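Local coordinates for protein inorganic pyrophosphatase (Neisseria gonorrhoeae, PDB 5TEA) that probably catalyses the magnesium-dependent hydrolysis of inorganic pyrophosphate to two phosphate ions, working as a homohexamer, at residues Phe145-Asn148 with His149-Asp152; Gly166-Glu169 with Ala170-Val173. All coordinates share one frame; numbering follows the deposited sequence.

Interaction 1 (Phe145-Asn148 with His149-Asp152); sequences FHFN and HYKD
Phe-145 and His-149 stack face to face one turn apart where helix 137-149 ends, their centroids 4.2 Å apart and planes at 28°. Followed outward, His-149 CB lies 3.4 Å from Phe-145 O, and CG runs under the Asn-148 carbonyl. CD2 then hangs over the centre of the Phe-145 ring, with Phe-145 O at its edge 3.2 Å away, and NE2 lies beyond, near Phe-145 CE2. At the imidazole edge, ND1 gives a nearly straight bond (168°) to Asp-152 OD2, 2.8 Å away and in the ring plane. Asp-152 also closes the type I turn, its N bonded to His-149 O. One water bridges its OD1 and Asn-148 O; a second, held by OD1 and Lys-151 N, reaches Asn-148 O only weakly. The backbone puts Tyr-150 CB over one face of His-146, toward its rim; chi1 (74°, CG between N and the carbonyl carbon) then directs the phenol so that the edge of Phe-147 points at its face. His-146 NE2 bonds to Lys-61, which makes a cation-pi contact with Tyr-150, a predicted substrate-binding residue. Phe-145 also meets Phe-59 of a second subunit. Stack and carboxylate together fix the imidazole's rotation, and the aspartate would tend to favour its protonated form.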
# COMPACT_ATOMS: atom_id res chain seq x y z
N PHE B 145 -13.89 5.98 20.52
CA PHE B 145 -14.84 4.99 20.04
C PHE B 145 -14.17 3.63 19.89
O PHE B 145 -14.75 2.60 20.27
CB PHE B 145 -15.48 5.42 18.72
CG PHE B 145 -16.55 4.46 18.23
CD1 PHE B 145 -16.20 3.30 17.54
CD2 PHE B 145 -17.89 4.72 18.46
CE1 PHE B 145 -17.17 2.42 17.12
CE2 PHE B 145 -18.88 3.84 18.03
CZ PHE B 145 -18.51 2.69 17.35
N HIS B 146 -12.98 3.62 19.30
CA HIS B 146 -12.24 2.37 19.10
C HIS B 146 -12.11 1.62 20.41
O HIS B 146 -12.45 0.43 20.50
CB HIS B 146 -10.85 2.64 18.50
CG HIS B 146 -10.00 1.41 18.41
ND1 HIS B 146 -10.13 0.49 17.40
CD2 HIS B 146 -9.07 0.91 19.26
CE1 HIS B 146 -9.28 -0.51 17.60
NE2 HIS B 146 -8.64 -0.28 18.74
N PHE B 147 -11.58 2.27 21.44
CA PHE B 147 -11.29 1.54 22.66
C PHE B 147 -12.54 1.23 23.47
O PHE B 147 -12.51 0.30 24.28
CB PHE B 147 -10.24 2.30 23.50
CG PHE B 147 -8.85 2.12 22.96
CD1 PHE B 147 -8.17 0.93 23.16
CD2 PHE B 147 -8.25 3.11 22.19
CE1 PHE B 147 -6.90 0.71 22.62
CE2 PHE B 147 -6.98 2.90 21.64
CZ PHE B 147 -6.30 1.72 21.87
N ASN B 148 -13.63 1.97 23.26
CA ASN B 148 -14.91 1.65 23.89
C ASN B 148 -15.58 0.44 23.25
O ASN B 148 -16.46 -0.17 23.88
CB ASN B 148 -15.86 2.85 23.81
CG ASN B 148 -15.62 3.87 24.91
OD1 ASN B 148 -15.02 3.54 25.93
ND2 ASN B 148 -16.11 5.10 24.72
N HIS B 149 -15.19 0.07 22.04
CA HIS B 149 -15.95 -0.93 21.29
C HIS B 149 -15.13 -2.08 20.71
O HIS B 149 -15.73 -2.97 20.09
CB HIS B 149 -16.71 -0.23 20.16
CG HIS B 149 -17.80 0.67 20.64
ND1 HIS B 149 -19.03 0.20 21.04
CD2 HIS B 149 -17.83 2.02 20.82
CE1 HIS B 149 -19.78 1.21 21.43
NE2 HIS B 149 -19.08 2.33 21.31
N TYR B 150 -13.81 -2.10 20.88
CA TYR B 150 -13.02 -3.04 20.07
C TYR B 150 -13.19 -4.50 20.49
O TYR B 150 -12.83 -5.39 19.72
CB TYR B 150 -11.54 -2.66 20.09
CG TYR B 150 -10.81 -2.95 21.38
CD1 TYR B 150 -11.03 -2.18 22.51
CD2 TYR B 150 -9.88 -3.98 21.45
CE1 TYR B 150 -10.34 -2.44 23.69
CE2 TYR B 150 -9.19 -4.25 22.61
CZ TYR B 150 -9.43 -3.48 23.73
OH TYR B 150 -8.74 -3.74 24.90
N LYS B 151 -13.77 -4.77 21.66
CA LYS B 151 -14.10 -6.13 22.04
C LYS B 151 -15.58 -6.45 21.87
O LYS B 151 -16.04 -7.48 22.37
CB LYS B 151 -13.65 -6.40 23.48
CG LYS B 151 -12.14 -6.34 23.69
CD LYS B 151 -11.78 -6.61 25.14
CE LYS B 151 -10.29 -6.84 25.33
NZ LYS B 151 -9.88 -8.22 24.93
N ASP B 152 -16.34 -5.59 21.18
CA ASP B 152 -17.79 -5.76 21.16
C ASP B 152 -18.24 -7.07 20.54
O ASP B 152 -19.36 -7.52 20.82
CB ASP B 152 -18.47 -4.62 20.42
CG ASP B 152 -18.74 -3.44 21.31
OD1 ASP B 152 -18.21 -3.45 22.44
OD2 ASP B 152 -19.46 -2.52 20.89
O HOH W 1 -15.55 -3.42 23.50
O HOH W 2 -19.02 -1.74 24.20

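Interaction 2 (Gly166-Glu169 with Ala170-Val173); sequences GAEE and AKKV. Unlike the reference sequence in segment 166-169: Gly-166 (reference Asp).
Gly-166, the N-cap of helix 167-183, accepts the first of four successive i to i+4 backbone bonds, from Ala-170 N to Gly-166 O at 2.9 Å, and those from Lys-171, Lys-172 and Val-173 to Ala-167, Glu-168 and Glu-169 follow in regular alpha-helical order. This is the opening turn of the C-terminal helix, which packs against the central beta-sheet of the pyrophosphatase fold. The glycine differs from the aspartate of the reference sequence. On the solvent side of the helix Glu-168 pairs with Lys-171 in an i to i+3 salt bridge, OE1 to NZ 2.8 Å. The bend of the glutamate at chi2 (-48°) swings its carboxylate round the helix, and the lysine, extended beyond CG, runs back toward the helix start to meet it. NZ reaches OE1 on the syn side, 15° out of the carboxylate plane. On its way there the lysine passes the backbone, with CG 3.2 Å from Ala-167 O. The ammonium also bonds to Asp-22 O, so the helix start is tied to the N-terminal part of the chain. Glu-169 stretches out fully, and its side chain lies on Val-102 and Lys-104 of strand 94-107. Its OE1 and Lys-172 NZ stand 5.1 Å apart, too far for direct pairing, and a water joins them. Ala-170 faces the sheet at Val-99 and Val-102, while Val-173 meets Asp-113 and Ile-115 of strand 110-119. These two buried residues make the inner side of the turn apolar, and the charged chains occupy its more exposed flanks. Val-173 puts CG2 3.4 Å from Glu-169 O, the carbonyl that its own N also bonds. Another water bridges the Glu-168 to Lys-171 salt bridge, donating to Glu-168 OE2 and accepting from Lys-171 NZ, its oxygen 3.1 Å from NZ.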
# COMPACT_ATOMS: atom_id res chain seq x y z
N GLY B 166 -4.34 15.45 30.86
CA GLY B 166 -3.25 16.19 30.26
C GLY B 166 -1.91 15.54 30.59
O GLY B 166 -1.83 14.48 31.20
N ALA B 167 -0.84 16.22 30.17
CA ALA B 167 0.49 15.63 30.30
C ALA B 167 0.92 15.49 31.75
O ALA B 167 1.66 14.55 32.09
CB ALA B 167 1.53 16.45 29.52
N GLU B 168 0.47 16.39 32.63
CA GLU B 168 0.86 16.28 34.03
C GLU B 168 0.20 15.07 34.68
O GLU B 168 0.86 14.32 35.41
CB GLU B 168 0.56 17.57 34.78
CG GLU B 168 1.54 18.72 34.43
CD GLU B 168 3.02 18.30 34.48
OE1 GLU B 168 3.71 18.41 33.44
OE2 GLU B 168 3.49 17.86 35.56
N GLU B 169 -1.09 14.84 34.41
CA GLU B 169 -1.72 13.60 34.88
C GLU B 169 -1.04 12.38 34.26
O GLU B 169 -0.86 11.36 34.94
CB GLU B 169 -3.23 13.58 34.58
CG GLU B 169 -3.92 12.33 35.17
CD GLU B 169 -5.44 12.27 34.97
OE1 GLU B 169 -6.08 11.36 35.54
OE2 GLU B 169 -6.00 13.13 34.26
N ALA B 170 -0.67 12.45 32.98
CA ALA B 170 0.02 11.33 32.34
C ALA B 170 1.35 11.04 33.03
O ALA B 170 1.71 9.88 33.23
CB ALA B 170 0.25 11.62 30.86
N LYS B 171 2.08 12.09 33.43
CA LYS B 171 3.34 11.88 34.14
C LYS B 171 3.12 11.18 35.47
O LYS B 171 3.95 10.36 35.89
CB LYS B 171 4.05 13.21 34.36
CG LYS B 171 4.65 13.80 33.11
CD LYS B 171 5.24 15.17 33.38
CE LYS B 171 5.58 15.90 32.09
NZ LYS B 171 6.02 17.30 32.36
N LYS B 172 2.05 11.53 36.18
CA LYS B 172 1.80 10.88 37.45
C LYS B 172 1.55 9.39 37.25
O LYS B 172 2.06 8.56 38.01
CB LYS B 172 0.62 11.55 38.15
CG LYS B 172 0.27 10.93 39.50
CD LYS B 172 -0.91 11.66 40.14
CE LYS B 172 -2.16 11.54 39.28
NZ LYS B 172 -2.54 10.11 39.02
N VAL B 173 0.78 9.04 36.22
CA VAL B 173 0.53 7.64 35.89
C VAL B 173 1.84 6.92 35.58
O VAL B 173 2.09 5.82 36.08
CB VAL B 173 -0.45 7.54 34.71
CG1 VAL B 173 -0.56 6.08 34.20
CG2 VAL B 173 -1.82 8.09 35.12
O HOH W 3 6.58 17.19 35.45
O HOH W 4 -4.89 9.44 37.04

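Both interactions are local, one at the end of helix 137-149 and the other at the start of helix 167-183, with strand 159-165 between them in the chain. Their centres lie 23 Å apart and they do not touch, yet both pack on strand 94-107 of the central sheet. Interaction 1 is the more enclosed and is built from aromatic rings and a histidine-carboxylate bond; it borders another subunit and contains a predicted substrate-binding tyrosine. Interaction 2 touches no other chain of the hexamer. Its salt bridge and its water-linked Glu-169 and Lys-172 lie on the more exposed flanks, and its small apolar residues face the sheet. The side chains of Tyr-150 and Val-173 each lie about 9 Å from a bound calcium ion.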